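Local coordinates for xylanase and alpha-amylase inhibitor protein (PDB 3MU7), which inhibits xylanase and alpha-amylase and is built on the TIM-barrel scaffold of glycosyl hydrolase family 18, at residues A[27-32]-A[69-74]; A[9-14]-A[32-37]. All coordinates share one frame; numbering follows the deposited sequence.

Contact 1 (A[27-32]-A[69-74])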
ATOM      1  N   TYR A  27       4.049 -11.363   6.723  1.00  8.95           N
ATOM      2  CA  TYR A  27       3.631 -10.488   5.630  1.00  8.51           C
ATOM      3  C   TYR A  27       3.980 -11.019   4.255  1.00  8.66           C
ATOM      4  O   TYR A  27       5.091 -11.506   4.035  1.00  9.44           O
ATOM      5  CB  TYR A  27       4.267  -9.108   5.798  1.00  8.56           C
ATOM      6  CG  TYR A  27       4.180  -8.545   7.192  1.00  7.77           C
ATOM      7  CD1 TYR A  27       5.329  -8.377   7.961  1.00  8.55           C
ATOM      8  CD2 TYR A  27       2.954  -8.198   7.752  1.00  8.22           C
ATOM      9  CE1 TYR A  27       5.261  -7.863   9.232  1.00  8.32           C
ATOM     10  CE2 TYR A  27       2.875  -7.671   9.023  1.00  8.21           C
ATOM     11  CZ  TYR A  27       4.037  -7.509   9.762  1.00  8.01           C
ATOM     12  OH  TYR A  27       4.007  -6.989  11.031  1.00  9.49           O
ATOM     13  N   ALA A  28       3.040 -10.878   3.328  1.00  8.16           N
ATOM     14  CA  ALA A  28       3.259 -11.198   1.927  1.00  8.19           C
ATOM     15  C   ALA A  28       3.759  -9.975   1.150  1.00  7.91           C
ATOM     16  O   ALA A  28       4.455 -10.118   0.150  1.00  7.95           O
ATOM     17  CB  ALA A  28       1.972 -11.729   1.310  1.00  8.66           C
ATOM     18  N   TYR A  29       3.372  -8.785   1.604  1.00  7.74           N
ATOM     19  CA  TYR A  29       3.783  -7.522   0.994  1.00  7.62           C
ATOM     20  C   TYR A  29       4.219  -6.590   2.098  1.00  7.20           C
ATOM     21  O   TYR A  29       3.538  -6.480   3.128  1.00  7.23           O
ATOM     22  CB  TYR A  29       2.617  -6.807   0.321  1.00  9.04           C
ATOM     23  CG  TYR A  29       2.028  -7.415  -0.916  1.00 11.77           C
ATOM     24  CD1 TYR A  29       2.485  -7.037  -2.179  1.00 14.51           C
ATOM     25  CD2 TYR A  29       0.960  -8.304  -0.839  1.00 14.80           C
ATOM     26  CE1 TYR A  29       1.920  -7.562  -3.340  1.00 17.39           C
ATOM     27  CE2 TYR A  29       0.388  -8.838  -1.996  1.00 17.27           C
ATOM     28  CZ  TYR A  29       0.874  -8.460  -3.237  1.00 18.19           C
ATOM     29  OH  TYR A  29       0.315  -8.987  -4.380  1.00 21.45           O
ATOM     30  N   VAL A  30       5.321  -5.885   1.859  1.00  6.43           N
ATOM     31  CA  VAL A  30       5.721  -4.755   2.693  1.00  6.71           C
ATOM     32  C   VAL A  30       5.773  -3.534   1.789  1.00  6.40           C
ATOM     33  O   VAL A  30       6.398  -3.561   0.726  1.00  6.98           O
ATOM     34  CB  VAL A  30       7.059  -4.994   3.424  1.00  6.77           C
ATOM     35  CG1 VAL A  30       7.456  -3.757   4.202  1.00  7.99           C
ATOM     36  CG2 VAL A  30       6.933  -6.156   4.382  1.00  8.58           C
ATOM     37  N   ILE A  31       5.067  -2.488   2.205  1.00  6.11           N
ATOM     38  CA  ILE A  31       4.893  -1.307   1.391  1.00  6.33           C
ATOM     39  C   ILE A  31       5.646  -0.160   2.050  1.00  6.00           C
ATOM     40  O   ILE A  31       5.260   0.329   3.119  1.00  6.06           O
ATOM     41  CB  ILE A  31       3.402  -0.929   1.247  1.00  6.26           C
ATOM     42  CG1 ILE A  31       2.545  -2.146   0.864  1.00  7.70           C
ATOM     43  CG2 ILE A  31       3.259   0.215   0.254  1.00  6.71           C
ATOM     44  CD1 ILE A  31       1.053  -1.948   1.137  1.00  9.78           C
ATOM     45  N   ILE A  32       6.740   0.253   1.420  1.00  6.03           N
ATOM     46  CA  ILE A  32       7.537   1.361   1.937  1.00  6.48           C
ATOM     47  C   ILE A  32       6.840   2.683   1.627  1.00  6.03           C
ATOM     48  O   ILE A  32       6.608   2.998   0.451  1.00  6.25           O
ATOM     49  CB  ILE A  32       8.952   1.370   1.318  1.00  6.75           C
ATOM     50  CG1 ILE A  32       9.707   0.068   1.616  1.00  7.60           C
ATOM     51  CG2 ILE A  32       9.737   2.587   1.822  1.00  7.28           C
ATOM     52  CD1 ILE A  32      10.922  -0.131   0.736  1.00  9.51           C
ATOM     53  N   LYS A  69       7.128  -9.476  -1.159  1.00  9.25           N
ATOM     54  CA  LYS A  69       7.138  -8.433  -2.179  1.00  9.49           C
ATOM     55  C   LYS A  69       7.254  -7.070  -1.515  1.00  8.37           C
ATOM     56  O   LYS A  69       6.591  -6.797  -0.508  1.00  9.12           O
ATOM     57  CB  LYS A  69       5.880  -8.503  -3.039  1.00  9.74           C
ATOM     58  CG  LYS A  69       5.817  -9.736  -3.937  1.00 12.59           C
ATOM     59  CD  LYS A  69       4.611  -9.714  -4.860  1.00 17.42           C
ATOM     60  CE  LYS A  69       4.770 -10.730  -5.988  1.00 19.62           C
ATOM     61  NZ  LYS A  69       3.584 -10.750  -6.889  1.00 22.36           N
ATOM     62  N   VAL A  70       8.107  -6.224  -2.079  1.00  7.53           N
ATOM     63  CA  VAL A  70       8.371  -4.904  -1.525  1.00  6.96           C
ATOM     64  C   VAL A  70       7.960  -3.842  -2.533  1.00  6.92           C
ATOM     65  O   VAL A  70       8.457  -3.822  -3.668  1.00  6.55           O
ATOM     66  CB  VAL A  70       9.859  -4.729  -1.159  1.00  7.21           C
ATOM     67  CG1 VAL A  70      10.081  -3.385  -0.503  1.00  7.92           C
ATOM     68  CG2 VAL A  70      10.327  -5.851  -0.230  1.00  8.45           C
ATOM     69  N   LEU A  71       7.051  -2.969  -2.114  1.00  6.38           N
ATOM     70  CA  LEU A  71       6.518  -1.908  -2.975  1.00  6.61           C
ATOM     71  C   LEU A  71       6.935  -0.560  -2.440  1.00  6.35           C
ATOM     72  O   LEU A  71       7.217  -0.417  -1.247  1.00  7.19           O
ATOM     73  CB  LEU A  71       4.991  -1.959  -3.020  1.00  7.26           C
ATOM     74  CG  LEU A  71       4.313  -3.304  -3.268  1.00  8.56           C
ATOM     75  CD1 LEU A  71       2.796  -3.152  -3.198  1.00 10.70           C
ATOM     76  CD2 LEU A  71       4.722  -3.906  -4.580  1.00 10.70           C
ATOM     77  N   LEU A  72       6.984   0.431  -3.326  1.00  6.37           N
ATOM     78  CA  LEU A  72       7.095   1.821  -2.918  1.00  6.19           C
ATOM     79  C   LEU A  72       5.740   2.476  -3.072  1.00  6.08           C
ATOM     80  O   LEU A  72       5.093   2.375  -4.124  1.00  6.27           O
ATOM     81  CB  LEU A  72       8.105   2.587  -3.777  1.00  6.95           C
ATOM     82  CG  LEU A  72       8.217   4.100  -3.534  1.00  7.02           C
ATOM     83  CD1 LEU A  72       8.740   4.412  -2.131  1.00  8.33           C
ATOM     84  CD2 LEU A  72       9.084   4.757  -4.598  1.00  8.76           C
ATOM     85  N   SER A  73       5.310   3.152  -2.017  1.00  5.57           N
ATOM     86  CA  SER A  73       4.055   3.879  -2.042  1.00  5.74           C
ATOM     87  C   SER A  73       4.269   5.352  -2.370  1.00  5.89           C
ATOM     88  O   SER A  73       5.103   6.029  -1.749  1.00  6.54           O
ATOM     89  CB  SER A  73       3.346   3.730  -0.704  1.00  5.95           C
ATOM     90  OG  SER A  73       2.036   4.267  -0.757  1.00  6.33           O
ATOM     91  N   ILE A  74       3.505   5.834  -3.347  1.00  5.91           N
ATOM     92  CA  ILE A  74       3.502   7.245  -3.716  1.00  6.62           C
ATOM     93  C   ILE A  74       2.326   7.951  -3.054  1.00  6.61           C
ATOM     94  O   ILE A  74       1.234   7.374  -2.890  1.00  6.81           O
ATOM     95  CB  ILE A  74       3.508   7.460  -5.255  1.00  6.54           C
ATOM     96  CG1 ILE A  74       2.253   6.868  -5.911  1.00  6.92           C
ATOM     97  CG2 ILE A  74       4.791   6.874  -5.860  1.00  7.73           C
ATOM     98  CD1 ILE A  74       2.105   7.236  -7.377  1.00  7.98           C
TER
HETATM   99  O   HOH W   1       1.499  -8.465  -6.742  1.00 41.92           O
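Segments 27-32 and 69-74 pair as parallel strands, their axes approaching to 4.6 Å at 33°, with Y29 opposite K69 and I32 opposite L72. Five backbone hydrogen bonds join them in turn, from K69 N to A28 O through to S73 N, which gives to I32 O over 2.8 Å. At the N-terminal end of the pairing Y29 and K69 share the same first torsion, CG anti to the carbonyl carbon (chi1 -69° in both), and run alongside each other in the same direction. The extended lysine passes beside the ring, CD 3.8 Å from Y29 CE1, an aliphatic stem suited to an aromatic neighbour. One water links their polar tips, 2.7 Å from Y29 OH, in the ring plane, and accepting from K69 NZ. On the same face L71 CD1 lies 4.0 Å from Y29 CD1, while W178 meets the ring edge-to-face. An alanine in place of Y29 would probably leave a gap beside K69 and L71 and deprive the water of its phenol mate. Strands 29-37 and 69-76 are the second and third of the TIM barrel, and S73 opens the SxGG sequence of family 18. The inward face also holds I31, whose CG2 packs 3.6 Å from S73 CB; the small serine turns OG to D122 of the next strand. On the outer face I32 CD1 meets V70 CG1 at 3.6 Å; the branched V30 fits against L18 and C22 of helix 18-23, and I32 lies on I48.

Contact 2 (A[9-14]-A[32-37])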
ATOM      1  N   TRP A   9       5.315   0.074   5.919  1.00  6.59           N
ATOM      2  CA  TRP A   9       6.558   0.242   6.663  1.00  6.57           C
ATOM      3  C   TRP A   9       7.116   1.621   6.324  1.00  6.47           C
ATOM      4  O   TRP A   9       6.873   2.139   5.229  1.00  6.29           O
ATOM      5  CB  TRP A   9       7.559  -0.859   6.279  1.00  6.40           C
ATOM      6  CG  TRP A   9       8.818  -0.807   7.086  1.00  6.56           C
ATOM      7  CD1 TRP A   9       9.062  -1.466   8.252  1.00  6.98           C
ATOM      8  CD2 TRP A   9       9.988  -0.025   6.809  1.00  6.78           C
ATOM      9  NE1 TRP A   9      10.321  -1.154   8.718  1.00  6.58           N
ATOM     10  CE2 TRP A   9      10.904  -0.266   7.856  1.00  6.87           C
ATOM     11  CE3 TRP A   9      10.360   0.841   5.773  1.00  6.87           C
ATOM     12  CZ2 TRP A   9      12.161   0.343   7.909  1.00  7.74           C
ATOM     13  CZ3 TRP A   9      11.612   1.449   5.827  1.00  7.60           C
ATOM     14  CH2 TRP A   9      12.497   1.188   6.887  1.00  8.00           C
ATOM     15  N   GLY A  10       7.844   2.228   7.261  1.00  6.08           N
ATOM     16  CA  GLY A  10       8.538   3.483   6.992  1.00  6.34           C
ATOM     17  C   GLY A  10       8.016   4.675   7.765  1.00  6.37           C
ATOM     18  O   GLY A  10       8.483   5.792   7.556  1.00  7.11           O
ATOM     19  N   GLN A  11       7.060   4.425   8.661  1.00  6.57           N
ATOM     20  CA  GLN A  11       6.311   5.469   9.363  1.00  7.03           C
ATOM     21  C   GLN A  11       6.936   5.982  10.657  1.00  7.10           C
ATOM     22  O   GLN A  11       6.419   6.929  11.239  1.00  7.42           O
ATOM     23  CB  GLN A  11       4.870   4.999   9.628  1.00  6.91           C
ATOM     24  CG  GLN A  11       4.012   4.875   8.366  1.00  7.18           C
ATOM     25  CD  GLN A  11       4.469   3.754   7.432  1.00  6.50           C
ATOM     26  OE1 GLN A  11       4.548   2.590   7.832  1.00  6.57           O
ATOM     27  NE2 GLN A  11       4.747   4.099   6.181  1.00  7.31           N
ATOM     28  N   SER A  12       8.038   5.386  11.110  1.00  6.89           N
ATOM     29  CA  SER A  12       8.684   5.873  12.327  1.00  7.28           C
ATOM     30  C   SER A  12      10.166   5.594  12.310  1.00  6.93           C
ATOM     31  O   SER A  12      10.588   4.464  12.071  1.00  7.29           O
ATOM     32  CB  SER A  12       8.085   5.231  13.580  1.00  7.38           C
ATOM     33  OG  SER A  12       8.706   5.774  14.742  1.00  8.50           O
ATOM     34  N   PHE A  13      10.962   6.603  12.639  1.00  7.33           N
ATOM     35  CA  PHE A  13      12.400   6.417  12.702  1.00  7.28           C
ATOM     36  C   PHE A  13      12.800   5.254  13.611  1.00  7.22           C
ATOM     37  O   PHE A  13      13.787   4.568  13.346  1.00  7.82           O
ATOM     38  CB  PHE A  13      13.081   7.704  13.168  1.00  7.59           C
ATOM     39  CG  PHE A  13      14.582   7.624  13.167  1.00  8.14           C
ATOM     40  CD1 PHE A  13      15.283   7.615  11.967  1.00  8.73           C
ATOM     41  CD2 PHE A  13      15.296   7.558  14.363  1.00  9.52           C
ATOM     42  CE1 PHE A  13      16.680   7.554  11.955  1.00 10.21           C
ATOM     43  CE2 PHE A  13      16.687   7.487  14.357  1.00 10.73           C
ATOM     44  CZ  PHE A  13      17.379   7.486  13.157  1.00 11.49           C
ATOM     45  N   ASP A  14      12.045   5.047  14.686  1.00  7.25           N
ATOM     46  CA  ASP A  14      12.408   4.038  15.676  1.00  7.90           C
ATOM     47  C   ASP A  14      11.715   2.702  15.480  1.00  8.09           C
ATOM     48  O   ASP A  14      11.783   1.845  16.356  1.00  9.20           O
ATOM     49  CB  ASP A  14      12.160   4.566  17.082  1.00  8.64           C
ATOM     50  CG  ASP A  14      12.927   5.829  17.346  1.00  8.69           C
ATOM     51  OD1 ASP A  14      14.164   5.810  17.215  1.00  9.76           O
ATOM     52  OD2 ASP A  14      12.289   6.854  17.634  1.00 10.52           O
ATOM     53  N   ILE A  32       6.740   0.253   1.420  1.00  6.03           N
ATOM     54  CA  ILE A  32       7.537   1.361   1.937  1.00  6.48           C
ATOM     55  C   ILE A  32       6.840   2.683   1.627  1.00  6.03           C
ATOM     56  O   ILE A  32       6.608   2.998   0.451  1.00  6.25           O
ATOM     57  CB  ILE A  32       8.952   1.370   1.318  1.00  6.75           C
ATOM     58  CG1 ILE A  32       9.707   0.068   1.616  1.00  7.60           C
ATOM     59  CG2 ILE A  32       9.737   2.587   1.822  1.00  7.28           C
ATOM     60  CD1 ILE A  32      10.922  -0.131   0.736  1.00  9.51           C
ATOM     61  N   GLY A  33       6.492   3.445   2.663  1.00  5.90           N
ATOM     62  CA  GLY A  33       5.871   4.753   2.459  1.00  6.27           C
ATOM     63  C   GLY A  33       6.754   5.852   3.018  1.00  6.10           C
ATOM     64  O   GLY A  33       7.308   5.680   4.101  1.00  6.87           O
ATOM     65  N   PHE A  34       6.915   6.988   2.330  1.00  6.14           N
ATOM     66  CA  PHE A  34       6.227   7.369   1.087  1.00  6.67           C
ATOM     67  C   PHE A  34       7.114   8.254   0.234  1.00  6.89           C
ATOM     68  O   PHE A  34       7.942   9.020   0.757  1.00  7.57           O
ATOM     69  CB  PHE A  34       4.963   8.191   1.394  1.00  7.07           C
ATOM     70  CG  PHE A  34       3.906   7.410   2.099  1.00  6.99           C
ATOM     71  CD1 PHE A  34       3.016   6.622   1.380  1.00  7.38           C
ATOM     72  CD2 PHE A  34       3.832   7.422   3.487  1.00  7.73           C
ATOM     73  CE1 PHE A  34       2.057   5.862   2.036  1.00  7.06           C
ATOM     74  CE2 PHE A  34       2.887   6.661   4.152  1.00  7.76           C
ATOM     75  CZ  PHE A  34       1.998   5.877   3.427  1.00  7.84           C
ATOM     76  N   LEU A  35       6.930   8.181  -1.080  1.00  6.56           N
ATOM     77  CA  LEU A  35       7.373   9.263  -1.954  1.00  7.15           C
ATOM     78  C   LEU A  35       6.253  10.295  -1.880  1.00  7.58           C
ATOM     79  O   LEU A  35       5.256  10.209  -2.611  1.00  7.94           O
ATOM     80  CB  LEU A  35       7.588   8.773  -3.385  1.00  7.08           C
ATOM     81  CG  LEU A  35       8.297   9.790  -4.288  1.00  7.69           C
ATOM     82  CD1 LEU A  35       9.805   9.728  -4.088  1.00  8.70           C
ATOM     83  CD2 LEU A  35       7.954   9.575  -5.754  1.00  9.00           C
ATOM     84  N   ASN A  36       6.403  11.241  -0.956  1.00  8.28           N
ATOM     85  CA  ASN A  36       5.325  12.164  -0.621  1.00  9.36           C
ATOM     86  C   ASN A  36       5.457  13.546  -1.250  1.00  9.21           C
ATOM     87  O   ASN A  36       4.645  14.432  -0.972  1.00  9.32           O
ATOM     88  CB  ASN A  36       5.208  12.299   0.898  1.00 10.58           C
ATOM     89  CG  ASN A  36       6.282  13.185   1.481  1.00 11.42           C
ATOM     90  OD1 ASN A  36       7.389  13.280   0.946  1.00 12.64           O
ATOM     91  ND2 ASN A  36       5.955  13.861   2.581  1.00 14.48           N
ATOM     92  N   THR A  37       6.478  13.714  -2.084  1.00  9.52           N
ATOM     93  CA  THR A  37       6.762  14.988  -2.726  1.00 10.06           C
ATOM     94  C   THR A  37       7.006  14.742  -4.201  1.00  9.87           C
ATOM     95  O   THR A  37       7.916  13.999  -4.569  1.00 10.25           O
ATOM     96  CB  THR A  37       8.008  15.640  -2.103  1.00 10.52           C
ATOM     97  OG1 THR A  37       7.821  15.760  -0.690  1.00 11.71           O
ATOM     98  CG2 THR A  37       8.259  17.020  -2.695  1.00 11.56           C
TER
HETATM   99  O   HOH W   2       5.818   6.851   6.229  1.00  9.12           O
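I32 and W9 form the parallel bridge between these segments, CA to CA 5.0 Å. The apolar part of the indole lies near the isoleucine, W9 CE3 being 4.3 Å from I32 CG1, while its polar NE1 is bonded to R16 O and its ring stacks on H51; a large flat residue with one N-H fits such a place. The next residue, G33, gives its N-H to W9 O at 2.9 Å, almost straight at 168°. The same oxygen takes a C-H contact from I32 CA and a weak bond from Q11 NE2, so three groups converge on it. In Q11 the bend at chi2 (67°) turns CD back toward the strand, and the amide beyond it comes near W9 O. The amide also gives to a water 3.0 Å from Q11 NE2, and this water in turn donates to G33 O over 2.8 Å, a bridge joining loop to strand. The backbone conformation of G10 by itself calls for glycine, and a CB there would also run into G33 O; one on G33 would strike the F34 ring. The peptide before F34 is cis, a non-prolyl feature also known near strand ends in family 18 chitinases. The ring of F34 has its CE2 3.8 Å from Q11 NE2, with amide and ring planes 60° apart, and meets H124 edge-to-face. Further on, L35 turns its branched apolar side chain to L92, Y95 and L96 of helix 86-101. Segment 32-37 lies on strand 29-37, which runs between strands 5-9 and 69-76, with helix 18-23 covering W9 through L18 and T21.

How the contacts relate
Contacts 1 and 2, centred 11 Å apart, share I32 on strand 29-37, which lies between strands 5-9 and 69-76 in the barrel, so its two edges serve the two contacts: W9 N, 2.8 Å from I31 O, probably continues the bonding on one side, and L35 N, 2.9 Å from S73 O, on the other. V30 CG1 also packs 3.6 Å from W9 CB. F34 and S73 meet near H124, which occupies a position where chitinases of family 18 usually carry an aspartate of their DxxDxDxE motif; its absence is consistent with loss of chitinase activity. A phosphate ion, probably from the crystallisation liquor, lies about 5 Å from the W9 side chain.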